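Side-chain contacts in borrelidin polyketide synthase, type I (Streptomyces parvulus, PDB 6OBT), which probably dehydrates beta-hydroxyacyl thioester intermediates to alpha,beta-unsaturated ones during borrelidin assembly, using a double-hotdog dehydratase domain: residues A[47-52]-A[57-62]; A[82-87]-A[253-258]; A[91-96]-A[121-126]; A[103-108]-A[136-141]. All blocks are in the same frame, centred on the assembly; numbering follows the deposited sequence.

Contact 1: residues A[47-52]-A[57-62]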
loop_
_atom_site.group_PDB
_atom_site.type_symbol
_atom_site.label_atom_id
_atom_site.label_comp_id
_atom_site.label_asym_id
_atom_site.label_seq_id
_atom_site.Cartn_x
_atom_site.Cartn_y
_atom_site.Cartn_z
ATOM N N ALA A 47 3.326 -4.079 -7.433
ATOM C CA ALA A 47 3.871 -3.449 -6.236
ATOM C C ALA A 47 3.364 -4.174 -5.004
ATOM O O ALA A 47 2.236 -4.675 -4.987
ATOM C CB ALA A 47 3.475 -1.959 -6.164
ATOM N N ALA A 48 4.195 -4.210 -3.960
ATOM C CA ALA A 48 3.833 -4.810 -2.687
ATOM C C ALA A 48 4.027 -3.790 -1.576
ATOM O O ALA A 48 5.002 -3.032 -1.583
ATOM C CB ALA A 48 4.689 -6.057 -2.383
ATOM N N VAL A 49 3.102 -3.786 -0.619
ATOM C CA VAL A 49 3.100 -2.836 0.491
ATOM C C VAL A 49 3.223 -3.640 1.777
ATOM O O VAL A 49 2.230 -4.192 2.267
ATOM C CB VAL A 49 1.833 -1.972 0.513
ATOM C CG1 VAL A 49 1.985 -0.834 1.530
ATOM C CG2 VAL A 49 1.538 -1.420 -0.859
ATOM N N ASP A 50 4.431 -3.687 2.348
ATOM C CA ASP A 50 4.587 -4.220 3.692
ATOM C C ASP A 50 3.976 -3.258 4.691
ATOM O O ASP A 50 4.170 -2.043 4.605
ATOM C CB ASP A 50 6.064 -4.435 4.048
ATOM C CG ASP A 50 6.717 -5.535 3.228
ATOM O OD1 ASP A 50 6.153 -6.646 3.151
ATOM O OD2 ASP A 50 7.805 -5.284 2.667
ATOM N N LEU A 51 3.270 -3.808 5.665
ATOM C CA LEU A 51 2.624 -3.007 6.679
ATOM C C LEU A 51 3.055 -3.474 8.060
ATOM O O LEU A 51 3.418 -4.643 8.237
ATOM C CB LEU A 51 1.103 -3.116 6.560
ATOM C CG LEU A 51 0.541 -2.517 5.275
ATOM C CD1 LEU A 51 -0.904 -2.928 5.137
ATOM C CD2 LEU A 51 0.685 -0.990 5.340
ATOM N N PRO A 52 3.019 -2.587 9.052
ATOM C CA PRO A 52 3.369 -2.994 10.426
ATOM C C PRO A 52 2.407 -4.004 11.024
ATOM O O PRO A 52 2.720 -4.602 12.059
ATOM C CB PRO A 52 3.350 -1.671 11.201
ATOM C CG PRO A 52 2.565 -0.736 10.363
ATOM C CD PRO A 52 2.664 -1.152 8.960
ATOM N N VAL A 57 0.444 -6.357 1.428
ATOM C CA VAL A 57 -0.597 -6.140 0.429
ATOM C C VAL A 57 0.053 -6.008 -0.938
ATOM O O VAL A 57 0.978 -5.208 -1.110
ATOM C CB VAL A 57 -1.443 -4.898 0.753
ATOM C CG1 VAL A 57 -2.491 -4.667 -0.351
ATOM C CG2 VAL A 57 -2.130 -5.068 2.099
ATOM N N TRP A 58 -0.419 -6.800 -1.902
ATOM C CA TRP A 58 -0.029 -6.638 -3.296
ATOM C C TRP A 58 -1.115 -5.824 -3.990
ATOM O O TRP A 58 -2.306 -6.022 -3.736
ATOM C CB TRP A 58 0.162 -7.996 -4.007
ATOM C CG TRP A 58 1.457 -8.707 -3.635
ATOM C CD1 TRP A 58 2.598 -8.818 -4.393
ATOM C CD2 TRP A 58 1.727 -9.386 -2.408
ATOM N NE1 TRP A 58 3.559 -9.538 -3.705
ATOM C CE2 TRP A 58 3.042 -9.897 -2.487
ATOM C CE3 TRP A 58 0.984 -9.605 -1.237
ATOM C CZ2 TRP A 58 3.629 -10.605 -1.439
ATOM C CZ3 TRP A 58 1.572 -10.320 -0.201
ATOM C CH2 TRP A 58 2.880 -10.807 -0.311
ATOM N N THR A 59 -0.703 -4.901 -4.857
ATOM C CA THR A 59 -1.629 -3.950 -5.455
ATOM C C THR A 59 -1.406 -3.886 -6.953
ATOM O O THR A 59 -0.281 -4.057 -7.442
ATOM C CB THR A 59 -1.471 -2.511 -4.860
ATOM O OG1 THR A 59 -0.217 -1.947 -5.265
ATOM C CG2 THR A 59 -1.523 -2.525 -3.342
ATOM N N GLY A 60 -2.488 -3.626 -7.675
ATOM C CA GLY A 60 -2.395 -3.407 -9.102
ATOM C C GLY A 60 -3.646 -2.748 -9.635
ATOM O O GLY A 60 -4.629 -2.549 -8.917
ATOM N N ARG A 61 -3.598 -2.420 -10.926
ATOM C CA ARG A 61 -4.733 -1.900 -11.675
ATOM C C ARG A 61 -5.011 -2.830 -12.854
ATOM O O ARG A 61 -4.105 -3.107 -13.648
ATOM C CB ARG A 61 -4.442 -0.498 -12.197
ATOM C CG ARG A 61 -5.646 0.218 -12.779
ATOM C CD ARG A 61 -5.300 1.646 -13.155
ATOM N NE ARG A 61 -4.295 1.708 -14.215
ATOM C CZ ARG A 61 -3.810 2.838 -14.722
ATOM N NH1 ARG A 61 -4.237 4.010 -14.265
ATOM N NH2 ARG A 61 -2.896 2.799 -15.685
ATOM N N LEU A 62 -6.256 -3.299 -12.973
ATOM C CA LEU A 62 -6.673 -4.165 -14.073
ATOM C C LEU A 62 -7.593 -3.402 -15.017
ATOM O O LEU A 62 -8.513 -2.705 -14.574
ATOM C CB LEU A 62 -7.395 -5.413 -13.561
ATOM C CG LEU A 62 -6.590 -6.464 -12.798
ATOM C CD1 LEU A 62 -7.446 -7.706 -12.579
ATOM C CD2 LEU A 62 -5.275 -6.805 -13.507
#

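Contact 2: residues A[82-87]-A[253-258]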
loop_
_atom_site.group_PDB
_atom_site.type_symbol
_atom_site.label_atom_id
_atom_site.label_comp_id
_atom_site.label_asym_id
_atom_site.label_seq_id
_atom_site.Cartn_x
_atom_site.Cartn_y
_atom_site.Cartn_z
ATOM N N PRO A 82 -10.772 -14.686 -15.095
ATOM C CA PRO A 82 -10.855 -16.117 -14.790
ATOM C C PRO A 82 -10.530 -16.351 -13.318
ATOM O O PRO A 82 -9.646 -15.709 -12.749
ATOM C CB PRO A 82 -9.835 -16.760 -15.742
ATOM C CG PRO A 82 -9.013 -15.656 -16.290
ATOM C CD PRO A 82 -9.736 -14.354 -16.084
ATOM N N GLY A 83 -11.318 -17.219 -12.682
ATOM C CA GLY A 83 -11.080 -17.553 -11.286
ATOM C C GLY A 83 -9.668 -18.026 -11.005
ATOM O O GLY A 83 -9.125 -17.773 -9.921
ATOM N N VAL A 84 -9.035 -18.694 -11.970
ATOM C CA VAL A 84 -7.665 -19.148 -11.734
ATOM C C VAL A 84 -6.700 -17.973 -11.615
ATOM O O VAL A 84 -5.590 -18.150 -11.112
ATOM C CB VAL A 84 -7.175 -20.118 -12.825
ATOM C CG1 VAL A 84 -7.945 -21.457 -12.763
ATOM C CG2 VAL A 84 -7.276 -19.483 -14.196
ATOM N N VAL A 85 -7.085 -16.762 -12.044
ATOM C CA VAL A 85 -6.202 -15.621 -11.794
ATOM C C VAL A 85 -5.992 -15.438 -10.293
ATOM O O VAL A 85 -4.882 -15.129 -9.838
ATOM C CB VAL A 85 -6.757 -14.329 -12.440
ATOM C CG1 VAL A 85 -6.057 -13.108 -11.839
ATOM C CG2 VAL A 85 -6.551 -14.360 -13.947
ATOM N N TRP A 86 -7.048 -15.637 -9.499
ATOM C CA TRP A 86 -6.888 -15.437 -8.063
ATOM C C TRP A 86 -6.014 -16.522 -7.452
ATOM O O TRP A 86 -5.325 -16.270 -6.461
ATOM C CB TRP A 86 -8.245 -15.399 -7.371
ATOM C CG TRP A 86 -9.194 -14.313 -7.921
ATOM C CD1 TRP A 86 -10.401 -14.510 -8.507
ATOM C CD2 TRP A 86 -8.975 -12.893 -7.915
ATOM N NE1 TRP A 86 -10.955 -13.299 -8.876
ATOM C CE2 TRP A 86 -10.097 -12.294 -8.520
ATOM C CE3 TRP A 86 -7.932 -12.072 -7.461
ATOM C CZ2 TRP A 86 -10.218 -10.902 -8.672
ATOM C CZ3 TRP A 86 -8.047 -10.700 -7.612
ATOM C CH2 TRP A 86 -9.181 -10.128 -8.218
ATOM N N VAL A 87 -6.005 -17.727 -8.031
ATOM C CA VAL A 87 -5.099 -18.755 -7.520
ATOM C C VAL A 87 -3.657 -18.418 -7.881
ATOM O O VAL A 87 -2.742 -18.567 -7.059
ATOM C CB VAL A 87 -5.494 -20.152 -8.040
ATOM C CG1 VAL A 87 -4.590 -21.226 -7.379
ATOM C CG2 VAL A 87 -6.949 -20.427 -7.751
ATOM N N ARG A 253 -18.218 -25.217 -16.889
ATOM C CA ARG A 253 -18.449 -24.703 -15.545
ATOM C C ARG A 253 -17.266 -23.842 -15.128
ATOM O O ARG A 253 -16.242 -23.782 -15.813
ATOM C CB ARG A 253 -18.670 -25.838 -14.538
ATOM C CG ARG A 253 -20.122 -26.283 -14.422
ATOM C CD ARG A 253 -20.263 -27.378 -13.391
ATOM N NE ARG A 253 -19.444 -28.533 -13.739
ATOM C CZ ARG A 253 -19.119 -29.500 -12.887
ATOM N NH1 ARG A 253 -19.545 -29.442 -11.632
ATOM N NH2 ARG A 253 -18.371 -30.521 -13.289
ATOM N N LEU A 254 -17.427 -23.150 -13.971
ATOM C CA LEU A 254 -16.413 -22.267 -13.409
ATOM C C LEU A 254 -15.808 -22.878 -12.146
ATOM O O LEU A 254 -16.519 -23.504 -11.352
ATOM C CB LEU A 254 -16.987 -20.878 -13.073
ATOM C CG LEU A 254 -17.622 -19.994 -14.166
ATOM C CD1 LEU A 254 -18.924 -20.567 -14.724
ATOM C CD2 LEU A 254 -17.867 -18.582 -13.676
ATOM N N PRO A 255 -14.496 -22.741 -11.955
ATOM C CA PRO A 255 -13.890 -23.130 -10.674
ATOM C C PRO A 255 -14.539 -22.398 -9.504
ATOM O O PRO A 255 -14.984 -21.255 -9.625
ATOM C CB PRO A 255 -12.422 -22.722 -10.840
ATOM C CG PRO A 255 -12.188 -22.794 -12.321
ATOM C CD PRO A 255 -13.493 -22.455 -12.995
ATOM N N PHE A 256 -14.594 -23.080 -8.358
ATOM C CA PHE A 256 -15.170 -22.498 -7.147
ATOM C C PHE A 256 -14.208 -22.599 -5.962
ATOM O O PHE A 256 -13.807 -21.574 -5.400
ATOM C CB PHE A 256 -16.508 -23.177 -6.826
ATOM C CG PHE A 256 -17.031 -22.893 -5.441
ATOM C CD1 PHE A 256 -17.153 -21.590 -4.970
ATOM C CD2 PHE A 256 -17.424 -23.937 -4.616
ATOM C CE1 PHE A 256 -17.636 -21.342 -3.692
ATOM C CE2 PHE A 256 -17.912 -23.687 -3.338
ATOM C CZ PHE A 256 -18.014 -22.402 -2.877
ATOM N N ALA A 257 -13.830 -23.815 -5.563
ATOM C CA ALA A 257 -12.994 -24.005 -4.382
ATOM C C ALA A 257 -11.765 -24.830 -4.733
ATOM O O ALA A 257 -11.880 -25.870 -5.395
ATOM C CB ALA A 257 -13.781 -24.676 -3.249
ATOM N N PHE A 258 -10.597 -24.357 -4.278
ATOM C CA PHE A 258 -9.299 -24.962 -4.524
ATOM C C PHE A 258 -8.690 -25.436 -3.209
ATOM O O PHE A 258 -8.736 -24.734 -2.193
ATOM C CB PHE A 258 -8.316 -23.980 -5.179
ATOM C CG PHE A 258 -8.670 -23.583 -6.586
ATOM C CD1 PHE A 258 -9.641 -22.608 -6.827
ATOM C CD2 PHE A 258 -8.001 -24.144 -7.666
ATOM C CE1 PHE A 258 -9.953 -22.230 -8.122
ATOM C CE2 PHE A 258 -8.294 -23.770 -8.962
ATOM C CZ PHE A 258 -9.271 -22.823 -9.200
#

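Contact 3: residues A[91-96]-A[121-126]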
loop_
_atom_site.group_PDB
_atom_site.type_symbol
_atom_site.label_atom_id
_atom_site.label_comp_id
_atom_site.label_asym_id
_atom_site.label_seq_id
_atom_site.Cartn_x
_atom_site.Cartn_y
_atom_site.Cartn_z
ATOM N N LEU A 91 -0.584 -17.951 -5.333
ATOM C CA LEU A 91 0.681 -18.681 -5.450
ATOM C C LEU A 91 1.862 -17.722 -5.485
ATOM O O LEU A 91 2.931 -18.008 -4.926
ATOM C CB LEU A 91 0.678 -19.558 -6.709
ATOM C CG LEU A 91 -0.164 -20.828 -6.620
ATOM C CD1 LEU A 91 -0.573 -21.337 -8.014
ATOM C CD2 LEU A 91 0.644 -21.901 -5.888
ATOM N N HIS A 92 1.678 -16.561 -6.124
ATOM C CA HIS A 92 2.766 -15.599 -6.226
ATOM C C HIS A 92 3.027 -14.931 -4.881
ATOM O O HIS A 92 4.178 -14.821 -4.442
ATOM C CB HIS A 92 2.449 -14.545 -7.287
ATOM C CG HIS A 92 3.450 -13.437 -7.329
ATOM N ND1 HIS A 92 4.588 -13.492 -8.105
ATOM C CD2 HIS A 92 3.507 -12.263 -6.656
ATOM C CE1 HIS A 92 5.292 -12.387 -7.926
ATOM N NE2 HIS A 92 4.664 -11.631 -7.044
ATOM N N ALA A 93 1.960 -14.467 -4.219
ATOM C CA ALA A 93 2.112 -13.818 -2.911
ATOM C C ALA A 93 2.599 -14.797 -1.849
ATOM O O ALA A 93 3.454 -14.454 -1.020
ATOM C CB ALA A 93 0.784 -13.199 -2.489
ATOM N N GLY A 94 2.058 -16.017 -1.848
ATOM C CA GLY A 94 2.475 -16.995 -0.858
ATOM C C GLY A 94 3.945 -17.343 -0.979
ATOM O O GLY A 94 4.661 -17.430 0.023
ATOM N N HIS A 95 4.417 -17.537 -2.213
ATOM C CA HIS A 95 5.832 -17.794 -2.429
ATOM C C HIS A 95 6.680 -16.637 -1.918
ATOM O O HIS A 95 7.700 -16.851 -1.259
ATOM C CB HIS A 95 6.105 -18.026 -3.909
ATOM C CG HIS A 95 7.544 -18.285 -4.216
ATOM N ND1 HIS A 95 8.123 -19.525 -4.064
ATOM C CD2 HIS A 95 8.524 -17.462 -4.656
ATOM C CE1 HIS A 95 9.399 -19.456 -4.399
ATOM N NE2 HIS A 95 9.668 -18.214 -4.762
ATOM N N GLN A 96 6.273 -15.402 -2.206
ATOM C CA GLN A 96 7.027 -14.265 -1.684
ATOM C C GLN A 96 6.984 -14.191 -0.165
ATOM O O GLN A 96 7.873 -13.576 0.437
ATOM C CB GLN A 96 6.510 -12.961 -2.297
ATOM C CG GLN A 96 6.964 -12.789 -3.744
ATOM C CD GLN A 96 6.711 -11.394 -4.288
ATOM O OE1 GLN A 96 5.856 -10.666 -3.791
ATOM N NE2 GLN A 96 7.461 -11.018 -5.318
ATOM N N VAL A 121 -6.949 -3.527 -7.636
ATOM C CA VAL A 121 -6.968 -4.860 -7.056
ATOM C C VAL A 121 -6.024 -4.906 -5.865
ATOM O O VAL A 121 -5.005 -4.211 -5.825
ATOM C CB VAL A 121 -6.609 -5.932 -8.114
ATOM C CG1 VAL A 121 -7.598 -5.855 -9.261
ATOM C CG2 VAL A 121 -5.212 -5.720 -8.646
ATOM N N ARG A 122 -6.392 -5.711 -4.868
ATOM C CA ARG A 122 -5.551 -5.944 -3.698
ATOM C C ARG A 122 -5.444 -7.436 -3.413
ATOM O O ARG A 122 -6.435 -8.162 -3.499
ATOM C CB ARG A 122 -6.114 -5.265 -2.460
ATOM C CG ARG A 122 -6.367 -3.789 -2.632
ATOM C CD ARG A 122 -5.047 -3.018 -2.664
ATOM N NE ARG A 122 -5.277 -1.579 -2.596
ATOM C CZ ARG A 122 -5.269 -0.767 -3.647
ATOM N NH1 ARG A 122 -5.045 -1.254 -4.866
ATOM N NH2 ARG A 122 -5.492 0.537 -3.482
ATOM N N VAL A 123 -4.252 -7.880 -3.022
ATOM C CA VAL A 123 -4.063 -9.191 -2.421
ATOM C C VAL A 123 -3.504 -8.958 -1.025
ATOM O O VAL A 123 -2.411 -8.404 -0.876
ATOM C CB VAL A 123 -3.121 -10.081 -3.245
ATOM C CG1 VAL A 123 -3.111 -11.490 -2.676
ATOM C CG2 VAL A 123 -3.553 -10.125 -4.725
ATOM N N VAL A 124 -4.230 -9.408 -0.010
ATOM C CA VAL A 124 -3.922 -9.074 1.373
ATOM C C VAL A 124 -3.509 -10.344 2.092
ATOM O O VAL A 124 -4.326 -11.260 2.261
ATOM C CB VAL A 124 -5.115 -8.419 2.079
ATOM C CG1 VAL A 124 -4.795 -8.241 3.547
ATOM C CG2 VAL A 124 -5.464 -7.074 1.422
ATOM N N VAL A 125 -2.259 -10.395 2.540
ATOM C CA VAL A 125 -1.725 -11.569 3.220
ATOM C C VAL A 125 -1.459 -11.194 4.667
ATOM O O VAL A 125 -0.773 -10.201 4.941
ATOM C CB VAL A 125 -0.460 -12.094 2.525
ATOM C CG1 VAL A 125 0.126 -13.258 3.321
ATOM C CG2 VAL A 125 -0.803 -12.537 1.083
ATOM N N THR A 126 -2.015 -11.977 5.593
ATOM C CA THR A 126 -1.986 -11.651 7.010
ATOM C C THR A 126 -1.413 -12.816 7.807
ATOM O O THR A 126 -1.846 -13.965 7.643
ATOM C CB THR A 126 -3.389 -11.294 7.516
ATOM O OG1 THR A 126 -3.968 -10.300 6.656
ATOM C CG2 THR A 126 -3.310 -10.728 8.927
#

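Contact 4: residues A[103-108]-A[136-141]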
loop_
_atom_site.group_PDB
_atom_site.type_symbol
_atom_site.label_atom_id
_atom_site.label_comp_id
_atom_site.label_asym_id
_atom_site.label_seq_id
_atom_site.Cartn_x
_atom_site.Cartn_y
_atom_site.Cartn_z
ATOM N N ASP A 103 -3.119 -23.732 0.634
ATOM C CA ASP A 103 -3.876 -24.754 1.352
ATOM C C ASP A 103 -5.337 -24.742 0.933
ATOM O O ASP A 103 -5.978 -25.797 0.825
ATOM C CB ASP A 103 -3.774 -24.527 2.862
ATOM C CG ASP A 103 -2.433 -24.957 3.442
ATOM O OD1 ASP A 103 -2.270 -24.863 4.679
ATOM O OD2 ASP A 103 -1.542 -25.374 2.667
ATOM N N GLU A 104 -5.878 -23.549 0.689
ATOM C CA GLU A 104 -7.312 -23.375 0.512
ATOM C C GLU A 104 -7.552 -22.030 -0.156
ATOM O O GLU A 104 -7.014 -21.014 0.300
ATOM C CB GLU A 104 -8.004 -23.438 1.879
ATOM C CG GLU A 104 -9.330 -24.134 1.914
ATOM C CD GLU A 104 -10.164 -23.680 3.097
ATOM O OE1 GLU A 104 -11.355 -23.348 2.900
ATOM O OE2 GLU A 104 -9.619 -23.651 4.224
ATOM N N LEU A 105 -8.349 -22.016 -1.228
ATOM C CA LEU A 105 -8.836 -20.755 -1.789
ATOM C C LEU A 105 -10.264 -20.957 -2.282
ATOM O O LEU A 105 -10.546 -21.900 -3.028
ATOM C CB LEU A 105 -7.951 -20.237 -2.930
ATOM C CG LEU A 105 -8.178 -18.745 -3.208
ATOM C CD1 LEU A 105 -7.642 -17.890 -2.057
ATOM C CD2 LEU A 105 -7.571 -18.310 -4.524
ATOM N N THR A 106 -11.162 -20.079 -1.855
ATOM C CA THR A 106 -12.575 -20.184 -2.189
ATOM C C THR A 106 -12.980 -18.911 -2.910
ATOM O O THR A 106 -12.757 -17.809 -2.388
ATOM C CB THR A 106 -13.425 -20.372 -0.933
ATOM O OG1 THR A 106 -12.793 -21.331 -0.072
ATOM C CG2 THR A 106 -14.812 -20.871 -1.315
ATOM N N LEU A 107 -13.533 -19.054 -4.111
ATOM C CA LEU A 107 -13.920 -17.869 -4.869
ATOM C C LEU A 107 -15.291 -17.379 -4.419
ATOM O O LEU A 107 -16.134 -18.156 -3.960
ATOM C CB LEU A 107 -13.909 -18.163 -6.370
ATOM C CG LEU A 107 -12.561 -18.701 -6.872
ATOM C CD1 LEU A 107 -12.529 -18.884 -8.372
ATOM C CD2 LEU A 107 -11.409 -17.791 -6.432
ATOM N N GLN A 108 -15.503 -16.062 -4.528
ATOM C CA GLN A 108 -16.765 -15.461 -4.113
ATOM C C GLN A 108 -17.325 -14.721 -5.318
ATOM O O GLN A 108 -17.591 -15.350 -6.345
ATOM C CB GLN A 108 -16.573 -14.600 -2.875
ATOM C CG GLN A 108 -16.027 -15.351 -1.672
ATOM C CD GLN A 108 -15.921 -14.461 -0.443
ATOM O OE1 GLN A 108 -16.360 -13.311 -0.458
ATOM N NE2 GLN A 108 -15.334 -14.989 0.624
ATOM N N VAL A 136 -5.202 -15.186 3.265
ATOM C CA VAL A 136 -5.080 -14.379 2.060
ATOM C C VAL A 136 -6.484 -14.023 1.604
ATOM O O VAL A 136 -7.412 -14.831 1.730
ATOM C CB VAL A 136 -4.282 -15.101 0.947
ATOM C CG1 VAL A 136 -4.958 -16.431 0.496
ATOM C CG2 VAL A 136 -4.067 -14.181 -0.234
ATOM N N SER A 137 -6.652 -12.799 1.117
ATOM C CA SER A 137 -7.926 -12.387 0.546
ATOM C C SER A 137 -7.657 -11.482 -0.642
ATOM O O SER A 137 -6.639 -10.785 -0.694
ATOM C CB SER A 137 -8.834 -11.701 1.579
ATOM O OG SER A 137 -8.251 -10.518 2.128
ATOM N N MET A 138 -8.574 -11.531 -1.607
ATOM C CA MET A 138 -8.469 -10.833 -2.884
ATOM C C MET A 138 -9.655 -9.892 -3.044
ATOM O O MET A 138 -10.800 -10.297 -2.820
ATOM C CB MET A 138 -8.449 -11.822 -4.045
ATOM C CG MET A 138 -7.150 -12.619 -4.152
ATOM S SD MET A 138 -6.989 -13.818 -2.835
ATOM C CE MET A 138 -5.604 -14.763 -3.487
ATOM N N HIS A 139 -9.387 -8.656 -3.460
ATOM C CA HIS A 139 -10.422 -7.628 -3.501
ATOM C C HIS A 139 -10.237 -6.736 -4.718
ATOM O O HIS A 139 -9.138 -6.591 -5.250
ATOM C CB HIS A 139 -10.406 -6.727 -2.252
ATOM C CG HIS A 139 -10.185 -7.468 -0.973
ATOM N ND1 HIS A 139 -11.180 -7.642 -0.035
ATOM C CD2 HIS A 139 -9.086 -8.085 -0.477
ATOM C CE1 HIS A 139 -10.699 -8.329 0.988
ATOM N NE2 HIS A 139 -9.433 -8.616 0.741
ATOM N N SER A 140 -11.322 -6.077 -5.112
ATOM C CA SER A 140 -11.244 -5.106 -6.187
ATOM C C SER A 140 -12.151 -3.938 -5.858
ATOM O O SER A 140 -13.031 -4.035 -4.999
ATOM C CB SER A 140 -11.617 -5.720 -7.529
ATOM O OG SER A 140 -13.021 -5.689 -7.724
ATOM N N ARG A 141 -11.898 -2.818 -6.535
ATOM C CA ARG A 141 -12.716 -1.629 -6.368
ATOM C C ARG A 141 -12.696 -0.827 -7.658
ATOM O O ARG A 141 -11.621 -0.496 -8.172
ATOM C CB ARG A 141 -12.222 -0.768 -5.207
ATOM C CG ARG A 141 -13.146 0.400 -4.914
ATOM C CD ARG A 141 -12.645 1.187 -3.742
ATOM N NE ARG A 141 -11.468 1.967 -4.101
ATOM C CZ ARG A 141 -10.892 2.858 -3.298
ATOM N NH1 ARG A 141 -11.385 3.076 -2.086
ATOM N NH2 ARG A 141 -9.822 3.525 -3.709
#

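Contact 1: residues A[47-52]-A[57-62]
Val57, Trp58 and Thr59 pair in turn with Val49, Ala48 and Ala47, forming an antiparallel beta hairpin near the edge of the N-terminal half of the double-hotdog dehydratase fold. At Val57 both backbone polar atoms are used in a hydrogen-bonded pair. Its N donates to Val49 O over 2.9 Å. Its O accepts from Val49 N in a short bond of 2.6 Å. With CG1 anti to the backbone N (chi1 178°), CG2 of Val57 is left beside that nitrogen, where it lies 3.9 Å from Leu51 CD1.

Trp58, the non-hydrogen-bonded partner of Ala48, turns to the other face of the hairpin. Ala48 CB sits over one face of its indole as a CH-pi contact, 4.0 Å from the centroid of the five-membered ring of Trp58 and displaced toward the rim. The ring's NE1 is hydrogen-bonded to Gln96 OE1 on the helix 83-97, so the indole is gripped at its polar edge as well as covered by a methyl.

Thr59 returns to the face of Val57. Thr59 N donates to Ala47 O over 3.0 Å, with 162° at the hydrogen. OG1 takes part in a hydrogen bond with Val35 O of the second subunit, which ties this hairpin into the dimer, and Ala47 CB lies 3.8 Å from Thr59 OG1. The other branch of the threonine crosses Val49 at a slant, Thr59 CG2 lying 4.1 Å from Val49 CG2.

Contact 2: residues A[82-87]-A[253-258]
Phe258 turns one face of its ring to Val87, and the side chain can be followed outward from the strand 254-258. Its CB is directed at the helix, and chi1 of -68° sets CG anti to the carbonyl carbon, carrying the ring up against the helix's first turns. From CG outward, every ring carbon of Phe258 lies near Val87 CG2, the closest being CE1 at 3.5 Å and the farthest CD2 at 3.9 Å.

Val87 CG2 thus stands almost over the ring centre, 3.4 Å from the centroid of Phe258 and 8° off the normal, a close CH-pi contact. Here the central helix 83-97 of the first hotdog is met by a strand that probably belongs to the second, at the seam of the double hotdog; the short helical segment runs at 32° to the strand 254-258, with axes 9.1 Å apart. Pro82, just before the helix, closes the HxxxGxxxxP sequence motif of polyketide synthase dehydratases.

At the tip, CZ of Phe258 meets a second valine, Val84 CG1, at 4.0 Å. That methyl touches Pro255 CG more loosely, and Val84 also packs on Phe231 and Asp232 of the helix 228-236.

Contact 3: residues A[91-96]-A[121-126]
Ala93 points its methyl at two valines, Val123 and Val125, that face the helix two residues apart on the strand 121-126. The CA-CB bond of Ala93 aims almost straight at CG1 of Val123, which lies 4.3 Å from Ala93 CB. Val125 is approached more from the flank, yet its CG2 comes nearer, 4.0 Å from Ala93 CB. The three methyl carbons make a nearly even triangle, without polar atoms.

The two valines share a torsion but present different branches. In both, CG1 is anti to the backbone N (chi1 -172° and 176°); Val123 offers that branch to the alanine, whereas Val125 offers CG2, the one beside its nitrogen. The small alanine lets the helix 83-97 come close to the sheet that wraps it, the helix-in-sheet core of the N-terminal hotdog, with Ala93 CA 7.6 Å from Val125 CA. Trp58 on the neighbouring strand covers Val125 as well, and Val136 packs on Val123 from the strand 134-142.

Arg122, between the inward-facing residues, turns to the opposite side of the strand. Its NH1 donates to Val121 O at 3.1 Å, from 57° above the carbonyl plane but with that oxygen close to the guanidinium plane. The NE of Arg122 binds Asp50 O of the second subunit, and its NH1 also binds Gly36 O of that subunit.

Contact 4: residues A[103-108]-A[136-141]
Leu105 overlaps Val136 and Met138 with its CD1 methyl, which is 4.0 Å from Val136 CG1 and likewise 4.0 Å from Met138 CE. The two meetings differ in shape. Leu105 and Val136 cross at about a right angle, so that one branch of the valine abuts one of the leucine; Leu105 and Met138 instead reach toward each other, tip to tip. The methionine methyl nestles against the leucine fork, with Met138 CE 4.2 Å from Leu105 CD2, and its sulfur SD is 4.2 Å from Leu105 CD1. A bend at chi2 (71°), followed by an extended last torsion (168°), brings the Met138 methyl to the leucine.

No backbone bond joins the segments, because the strand 148-156 runs between them, and the residues meet by leaning over it on the concave, helix-lined face of the N-terminal hotdog. Residues of the opposite face are polar: Ser137 OG and His139 NE2 share a short hydrogen bond of 2.6 Å, with the hydroxyl at the edge of the imidazole and in its plane. The bond ties down the ring's rotation, and His139 also packs on Pro52 of the second subunit.

Within the strand 101-107, Asp103 and Glu104 both face Ile154 in a classic beta bulge. Farther along, Leu105 pairs by backbone with Phe258 and packs on Val87, while Met138 lies against Trp86 and Ala90 of the helix 83-97, and Val136 against Val125 of the strand 119-127.

Overall arrangement
Contact 1 comes first along the chain; contacts 3 and 4 cross each other in sequence, and both are nested within the loop that contact 2 closes. In space the series runs from the hairpin of contact 1 inward: about 9 Å between centres to contact 3, about 10 Å on to contact 4, and about 10 Å again to contact 2, whose centre lies about 21 Å from that of contact 1. Contacts 2 and 3 use the two ends of the helix 83-97, and contact 4 lies on the strands around it. Contact 2 carries this packing onto the strand 254-263, probably linking the two hotdogs, while contacts 1, 3 and 4 also touch the second subunit.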